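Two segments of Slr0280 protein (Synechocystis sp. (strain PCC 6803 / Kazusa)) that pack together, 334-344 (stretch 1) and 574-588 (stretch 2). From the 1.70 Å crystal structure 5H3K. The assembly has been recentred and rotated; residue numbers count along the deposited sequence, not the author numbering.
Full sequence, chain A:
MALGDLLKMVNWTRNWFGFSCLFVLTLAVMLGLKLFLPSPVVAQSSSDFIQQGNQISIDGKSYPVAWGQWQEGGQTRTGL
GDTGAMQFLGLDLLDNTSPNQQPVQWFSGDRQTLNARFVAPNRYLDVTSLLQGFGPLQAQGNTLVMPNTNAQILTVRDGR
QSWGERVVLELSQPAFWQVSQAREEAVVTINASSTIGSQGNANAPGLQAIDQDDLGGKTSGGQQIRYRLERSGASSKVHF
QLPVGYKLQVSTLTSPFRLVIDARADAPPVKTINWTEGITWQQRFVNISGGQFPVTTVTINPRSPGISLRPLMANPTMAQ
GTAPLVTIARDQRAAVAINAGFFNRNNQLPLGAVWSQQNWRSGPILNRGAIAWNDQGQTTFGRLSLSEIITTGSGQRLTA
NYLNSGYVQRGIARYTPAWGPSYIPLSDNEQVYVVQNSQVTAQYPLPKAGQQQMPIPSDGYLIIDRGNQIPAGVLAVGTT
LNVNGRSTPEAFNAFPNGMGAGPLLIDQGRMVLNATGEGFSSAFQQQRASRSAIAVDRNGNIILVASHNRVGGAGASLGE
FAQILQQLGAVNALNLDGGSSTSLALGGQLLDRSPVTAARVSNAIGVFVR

Stretch 1 334-344: AAVAINAGFFN
Stretch 2 574-588: LNLDGGSSTSLALGG

Strands 336-339 and 584-586 run antiparallel, their axes at 171° and 4.7 Å apart at closest approach. Phi/psi values are extended, from -149/147 at Ala337 to -112/139 at Ala585; Asn339 turns to -59/149 and Ala340 to -128/-93, while Gly587 (56/35) and Gly588 (72/24) have positive phi, which favours glycine. Ala337 and Ala585 form the hydrogen-bonded pair (CA to CA 5.2 Å), with Ala337 N to Ala585 O at 3.0 Å and Ala585 N to Ala337 O at 2.8 Å. Val336 with Leu586 (CA to CA 4.6 Å) and Ile338 with Leu584 (4.5 Å between CA atoms) are the non-hydrogen-bonded pairs flanking it. The ladder continues through Gly587 N to Ala335 O (2.9 Å) and Asn339 N to Ser583 O (3.2 Å); beyond it, Asp577 N donates to Ala340 O (3.0 Å). Water 1 links Ala334 O and Gly588 N, 2.9 Å from each.

Val336, Ile338, Leu584 and Leu586 share one face of the sheet; the methyls of Ala337 and Ala585 lie on the other. Val336 (t) sets CG2 3.7 Å from Leu586 CD1, and Ile338 (t, t) sets CG2 3.9 Å from CD1 of Leu576 (m, t). Leu584 and Leu586 are both t, p.

Asn339 (chi1 72°, chi2 -72°) points toward stretch 2 and uses both ends of its amide: OD1 accepts from Ser583 N (3.0 Å), and ND2 donates to Asp577 O (2.8 Å), tying the strand to the loop. Ser583 OG (chi1 35°) donates to Ser581 O at 2.8 Å, bracing that loop internally.

Asp577 (t) also points across. Water 2 joins its OD2 (2.9 Å) to Asn339 ND2 (3.1 Å); water 3 joins OD2 (2.8 Å) to Phe343 N (3.1 Å). Phe342 (m, chi2 110°) places one ring face under Asp577 N, its CE2 3.4 Å from Asp577 OD1; Phe343 (p, chi2 -84°) brings CE1 to 3.5 Å from Asp577 OD2.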

ATOM      1  N   ALA A 334       7.173   4.445   5.939  1.00  5.94           N
ATOM      2  CA  ALA A 334       5.822   4.383   6.488  1.00  6.28           C
ATOM      3  C   ALA A 334       5.661   3.112   7.314  1.00  5.08           C
ATOM      4  O   ALA A 334       6.069   2.026   6.893  1.00  4.30           O
ATOM      5  CB  ALA A 334       4.778   4.417   5.367  1.00  4.82           C
ATOM      6  N   ALA A 335       5.055   3.241   8.490  1.00  4.75           N
ATOM      7  CA  ALA A 335       4.756   2.071   9.300  1.00  4.15           C
ATOM      8  C   ALA A 335       3.662   1.222   8.658  1.00  4.16           C
ATOM      9  O   ALA A 335       3.697  -0.006   8.750  1.00  5.56           O
ATOM     10  CB  ALA A 335       4.342   2.492  10.710  1.00  6.16           C
ATOM     11  N   VAL A 336       2.673   1.881   8.050  1.00  3.83           N
ATOM     12  CA  VAL A 336       1.604   1.217   7.295  1.00  2.68           C
ATOM     13  C   VAL A 336       1.384   1.992   6.005  1.00  3.39           C
ATOM     14  O   VAL A 336       1.503   3.222   5.985  1.00  4.92           O
ATOM     15  CB  VAL A 336       0.240   1.189   8.063  1.00  4.80           C
ATOM     16  CG1 VAL A 336      -0.665   0.074   7.532  1.00  3.22           C
ATOM     17  CG2 VAL A 336       0.444   1.005   9.564  1.00  4.30           C
ATOM     18  N   ALA A 337       1.057   1.300   4.918  1.00  2.65           N
ATOM     19  CA  ALA A 337       0.653   2.008   3.710  1.00  2.37           C
ATOM     20  C   ALA A 337      -0.329   1.177   2.928  1.00  3.21           C
ATOM     21  O   ALA A 337      -0.266  -0.052   2.948  1.00  5.75           O
ATOM     22  CB  ALA A 337       1.867   2.357   2.846  1.00  2.77           C
ATOM     23  N   ILE A 338      -1.258   1.847   2.248  1.00  3.41           N
ATOM     24  CA  ILE A 338      -2.146   1.172   1.304  1.00  1.91           C
ATOM     25  C   ILE A 338      -2.094   1.950  -0.005  1.00  2.24           C
ATOM     26  O   ILE A 338      -1.931   3.175  -0.005  1.00  1.75           O
ATOM     27  CB  ILE A 338      -3.590   1.037   1.858  1.00  1.67           C
ATOM     28  CG1 ILE A 338      -4.416   0.086   0.981  1.00  2.32           C
ATOM     29  CG2 ILE A 338      -4.264   2.411   2.003  1.00  2.46           C
ATOM     30  CD1 ILE A 338      -5.797  -0.246   1.563  1.00  3.20           C
ATOM     31  N   ASN A 339      -2.184   1.250  -1.129  1.00  2.94           N
ATOM     32  CA  ASN A 339      -2.295   1.928  -2.419  1.00  1.90           C
ATOM     33  C   ASN A 339      -3.536   2.822  -2.420  1.00  3.33           C
ATOM     34  O   ASN A 339      -4.548   2.530  -1.744  1.00  3.24           O
ATOM     35  CB  ASN A 339      -2.408   0.900  -3.547  1.00  2.02           C
ATOM     36  CG  ASN A 339      -3.750   0.219  -3.553  1.00  2.76           C
ATOM     37  OD1 ASN A 339      -4.049  -0.603  -2.677  1.00  2.44           O
ATOM     38  ND2 ASN A 339      -4.597   0.582  -4.522  1.00  2.12           N
ATOM     39  N   ALA A 340      -3.476   3.925  -3.155  1.00  2.26           N
ATOM     40  CA  ALA A 340      -4.528   4.930  -3.024  1.00  2.79           C
ATOM     41  C   ALA A 340      -5.171   5.373  -4.338  1.00  3.12           C
ATOM     42  O   ALA A 340      -6.145   4.764  -4.799  1.00  3.64           O
ATOM     43  CB  ALA A 340      -4.014   6.150  -2.202  1.00  3.30           C
ATOM     44  N   GLY A 341      -4.657   6.439  -4.947  1.00  3.05           N
ATOM     45  CA  GLY A 341      -5.374   7.067  -6.046  1.00  3.62           C
ATOM     46  C   GLY A 341      -5.249   6.421  -7.426  1.00  3.71           C
ATOM     47  O   GLY A 341      -4.289   5.703  -7.715  1.00  4.14           O
ATOM     48  N   PHE A 342      -6.217   6.711  -8.297  1.00  2.47           N
ATOM     49  CA  PHE A 342      -6.165   6.280  -9.690  1.00  3.48           C
ATOM     50  C   PHE A 342      -5.073   7.011 -10.479  1.00  2.98           C
ATOM     51  O   PHE A 342      -4.698   8.147 -10.160  1.00  3.53           O
ATOM     52  CB  PHE A 342      -7.519   6.524 -10.347  1.00  4.46           C
ATOM     53  CG  PHE A 342      -8.629   5.709  -9.750  1.00  3.92           C
ATOM     54  CD1 PHE A 342      -9.631   6.309  -9.002  1.00  4.94           C
ATOM     55  CD2 PHE A 342      -8.656   4.335  -9.936  1.00  6.86           C
ATOM     56  CE1 PHE A 342     -10.667   5.545  -8.442  1.00  4.02           C
ATOM     57  CE2 PHE A 342      -9.687   3.555  -9.384  1.00  5.19           C
ATOM     58  CZ  PHE A 342     -10.682   4.154  -8.646  1.00  5.85           C
ATOM     59  N   PHE A 343      -4.566   6.350 -11.509  1.00  3.10           N
ATOM     60  CA  PHE A 343      -3.494   6.892 -12.328  1.00  3.67           C
ATOM     61  C   PHE A 343      -3.547   6.267 -13.709  1.00  6.21           C
ATOM     62  O   PHE A 343      -4.240   5.261 -13.926  1.00  5.20           O
ATOM     63  CB  PHE A 343      -2.114   6.639 -11.672  1.00  4.05           C
ATOM     64  CG  PHE A 343      -1.788   5.163 -11.443  1.00  5.37           C
ATOM     65  CD1 PHE A 343      -2.244   4.501 -10.308  1.00  3.33           C
ATOM     66  CD2 PHE A 343      -1.021   4.452 -12.363  1.00 10.56           C
ATOM     67  CE1 PHE A 343      -1.955   3.144 -10.091  1.00  4.79           C
ATOM     68  CE2 PHE A 343      -0.726   3.095 -12.157  1.00  6.75           C
ATOM     69  CZ  PHE A 343      -1.200   2.443 -11.012  1.00  6.93           C
ATOM     70  N   ASN A 344      -2.819   6.883 -14.630  1.00  5.91           N
ATOM     71  CA  ASN A 344      -2.680   6.397 -15.995  1.00  8.96           C
ATOM     72  C   ASN A 344      -1.399   5.582 -16.031  1.00  8.34           C
ATOM     73  O   ASN A 344      -0.312   6.124 -15.856  1.00  8.60           O
ATOM     74  CB  ASN A 344      -2.594   7.608 -16.928  1.00  8.62           C
ATOM     75  CG  ASN A 344      -2.487   7.225 -18.394  1.00 13.80           C
ATOM     76  OD1 ASN A 344      -1.953   6.173 -18.737  1.00 14.91           O
ATOM     77  ND2 ASN A 344      -2.968   8.098 -19.265  1.00 13.89           N
ATOM     78  N   LEU A 574     -14.439   4.975   1.515  1.00  2.33           N
ATOM     79  CA  LEU A 574     -14.036   5.417   0.187  1.00  3.80           C
ATOM     80  C   LEU A 574     -13.345   4.268  -0.519  1.00  3.29           C
ATOM     81  O   LEU A 574     -12.372   3.692   0.003  1.00  2.83           O
ATOM     82  CB  LEU A 574     -13.066   6.604   0.301  1.00  3.32           C
ATOM     83  CG  LEU A 574     -12.373   7.058  -0.984  1.00  2.87           C
ATOM     84  CD1 LEU A 574     -13.398   7.650  -1.927  1.00  4.67           C
ATOM     85  CD2 LEU A 574     -11.296   8.094  -0.617  1.00  4.34           C
ATOM     86  N   ASN A 575     -13.847   3.923  -1.701  1.00  4.27           N
ATOM     87  CA  ASN A 575     -13.181   2.958  -2.561  1.00  4.55           C
ATOM     88  C   ASN A 575     -11.893   3.570  -3.081  1.00  3.61           C
ATOM     89  O   ASN A 575     -11.894   4.710  -3.551  1.00  3.55           O
ATOM     90  CB  ASN A 575     -14.068   2.552  -3.734  1.00  3.20           C
ATOM     91  CG  ASN A 575     -13.463   1.418  -4.545  1.00  3.51           C
ATOM     92  OD1 ASN A 575     -13.235   0.312  -4.021  1.00  4.66           O
ATOM     93  ND2 ASN A 575     -13.162   1.689  -5.819  1.00  4.53           N
ATOM     94  N   LEU A 576     -10.791   2.840  -2.944  1.00  3.88           N
ATOM     95  CA  LEU A 576      -9.505   3.271  -3.488  1.00  3.52           C
ATOM     96  C   LEU A 576      -9.276   2.456  -4.753  1.00  3.07           C
ATOM     97  O   LEU A 576     -10.106   1.599  -5.101  1.00  4.81           O
ATOM     98  CB  LEU A 576      -8.387   3.032  -2.455  1.00  2.86           C
ATOM     99  CG  LEU A 576      -8.502   3.836  -1.142  1.00  2.18           C
ATOM    100  CD1 LEU A 576      -7.448   3.420  -0.079  1.00  3.26           C
ATOM    101  CD2 LEU A 576      -8.425   5.334  -1.402  1.00  2.36           C
ATOM    102  N   ASP A 577      -8.174   2.700  -5.458  1.00  3.14           N
ATOM    103  CA  ASP A 577      -7.852   1.914  -6.653  1.00  4.40           C
ATOM    104  C   ASP A 577      -7.725   0.421  -6.282  1.00  3.83           C
ATOM    105  O   ASP A 577      -7.265   0.072  -5.192  1.00  3.65           O
ATOM    106  CB  ASP A 577      -6.550   2.451  -7.270  1.00  4.53           C
ATOM    107  CG  ASP A 577      -6.217   1.846  -8.628  1.00  6.75           C
ATOM    108  OD1 ASP A 577      -7.110   1.314  -9.340  1.00  5.06           O
ATOM    109  OD2 ASP A 577      -5.016   1.940  -9.001  1.00  5.44           O
ATOM    110  N   GLY A 578      -8.162  -0.463  -7.173  1.00  5.10           N
ATOM    111  CA  GLY A 578      -8.127  -1.887  -6.878  1.00  4.26           C
ATOM    112  C   GLY A 578      -7.412  -2.722  -7.921  1.00  4.96           C
ATOM    113  O   GLY A 578      -6.451  -2.261  -8.555  1.00  5.28           O
ATOM    114  N   GLY A 579      -7.876  -3.955  -8.103  1.00  3.90           N
ATOM    115  CA  GLY A 579      -7.238  -4.879  -9.029  1.00  4.46           C
ATOM    116  C   GLY A 579      -5.805  -5.170  -8.614  1.00  5.53           C
ATOM    117  O   GLY A 579      -5.532  -5.353  -7.427  1.00  3.91           O
ATOM    118  N   SER A 580      -4.890  -5.202  -9.579  1.00  5.70           N
ATOM    119  CA  SER A 580      -3.477  -5.471  -9.290  1.00  5.56           C
ATOM    120  C   SER A 580      -2.835  -4.339  -8.479  1.00  4.54           C
ATOM    121  O   SER A 580      -1.769  -4.511  -7.893  1.00  4.12           O
ATOM    122  CB  SER A 580      -2.699  -5.681 -10.593  1.00 11.46           C
ATOM    123  OG  SER A 580      -2.796  -4.528 -11.410  1.00 11.56           O
ATOM    124  N   SER A 581      -3.477  -3.178  -8.438  1.00  4.67           N
ATOM    125  CA  SER A 581      -2.962  -2.096  -7.598  1.00  4.49           C
ATOM    126  C   SER A 581      -3.135  -2.379  -6.105  1.00  2.91           C
ATOM    127  O   SER A 581      -2.360  -1.874  -5.294  1.00  2.28           O
ATOM    128  CB  SER A 581      -3.632  -0.766  -7.926  1.00  2.64           C
ATOM    129  OG  SER A 581      -3.372  -0.384  -9.266  1.00  6.06           O
ATOM    130  N   THR A 582      -4.131  -3.183  -5.743  1.00  2.91           N
ATOM    131  CA  THR A 582      -4.412  -3.409  -4.317  1.00  3.43           C
ATOM    132  C   THR A 582      -3.188  -3.985  -3.611  1.00  2.39           C
ATOM    133  O   THR A 582      -2.658  -5.008  -4.018  1.00  2.91           O
ATOM    134  CB  THR A 582      -5.636  -4.325  -4.099  1.00  3.07           C
ATOM    135  OG1 THR A 582      -6.823  -3.626  -4.509  1.00  4.53           O
ATOM    136  CG2 THR A 582      -5.773  -4.689  -2.610  1.00  2.88           C
ATOM    137  N   SER A 583      -2.752  -3.318  -2.543  1.00  2.60           N
ATOM    138  CA  SER A 583      -1.605  -3.768  -1.760  1.00  2.60           C
ATOM    139  C   SER A 583      -1.556  -3.001  -0.437  1.00  4.31           C
ATOM    140  O   SER A 583      -1.778  -1.788  -0.393  1.00  1.93           O
ATOM    141  CB  SER A 583      -0.311  -3.606  -2.573  1.00  3.32           C
ATOM    142  OG  SER A 583      -0.385  -2.438  -3.394  1.00  3.99           O
ATOM    143  N   LEU A 584      -1.288  -3.728   0.636  1.00  3.68           N
ATOM    144  CA  LEU A 584      -1.332  -3.173   1.986  1.00  4.50           C
ATOM    145  C   LEU A 584      -0.061  -3.610   2.693  1.00  5.93           C
ATOM    146  O   LEU A 584       0.175  -4.813   2.851  1.00  5.18           O
ATOM    147  CB  LEU A 584      -2.570  -3.715   2.718  1.00  3.74           C
ATOM    148  CG  LEU A 584      -2.764  -3.448   4.211  1.00  5.16           C
ATOM    149  CD1 LEU A 584      -2.679  -1.958   4.473  1.00  6.84           C
ATOM    150  CD2 LEU A 584      -4.115  -4.001   4.656  1.00  8.70           C
ATOM    151  N   ALA A 585       0.770  -2.641   3.101  1.00  4.48           N
ATOM    152  CA  ALA A 585       2.078  -2.952   3.690  1.00  4.22           C
ATOM    153  C   ALA A 585       2.113  -2.581   5.165  1.00  4.27           C
ATOM    154  O   ALA A 585       1.608  -1.530   5.560  1.00  5.32           O
ATOM    155  CB  ALA A 585       3.225  -2.239   2.938  1.00  3.83           C
ATOM    156  N   LEU A 586       2.723  -3.443   5.977  1.00  2.54           N
ATOM    157  CA  LEU A 586       2.879  -3.177   7.399  1.00  3.99           C
ATOM    158  C   LEU A 586       4.311  -3.507   7.777  1.00  5.00           C
ATOM    159  O   LEU A 586       4.789  -4.615   7.512  1.00  6.51           O
ATOM    160  CB  LEU A 586       1.888  -4.021   8.221  1.00  4.05           C
ATOM    161  CG  LEU A 586       1.986  -3.864   9.749  1.00  5.05           C
ATOM    162  CD1 LEU A 586       1.536  -2.468  10.172  1.00  5.00           C
ATOM    163  CD2 LEU A 586       1.181  -4.953  10.481  1.00  6.87           C
ATOM    164  N   GLY A 587       5.002  -2.545   8.387  1.00  6.45           N
ATOM    165  CA  GLY A 587       6.421  -2.709   8.663  1.00  8.13           C
ATOM    166  C   GLY A 587       7.215  -3.009   7.400  1.00  9.22           C
ATOM    167  O   GLY A 587       8.171  -3.786   7.426  1.00  8.52           O
ATOM    168  N   GLY A 588       6.802  -2.417   6.283  1.00  5.92           N
ATOM    169  CA  GLY A 588       7.513  -2.599   5.025  1.00  7.29           C
ATOM    170  C   GLY A 588       7.386  -3.968   4.364  1.00  8.49           C
ATOM    171  O   GLY A 588       8.267  -4.356   3.585  1.00  9.30           O
TER
HETATM  172  O   HOH W   1       4.807  -0.353   5.744  1.00  6.54           O
HETATM  173  O   HOH W   2      -3.320   2.417  -6.667  1.00  4.47           O
HETATM  174  O   HOH W   3      -5.329   3.315 -11.453  1.00  8.59           O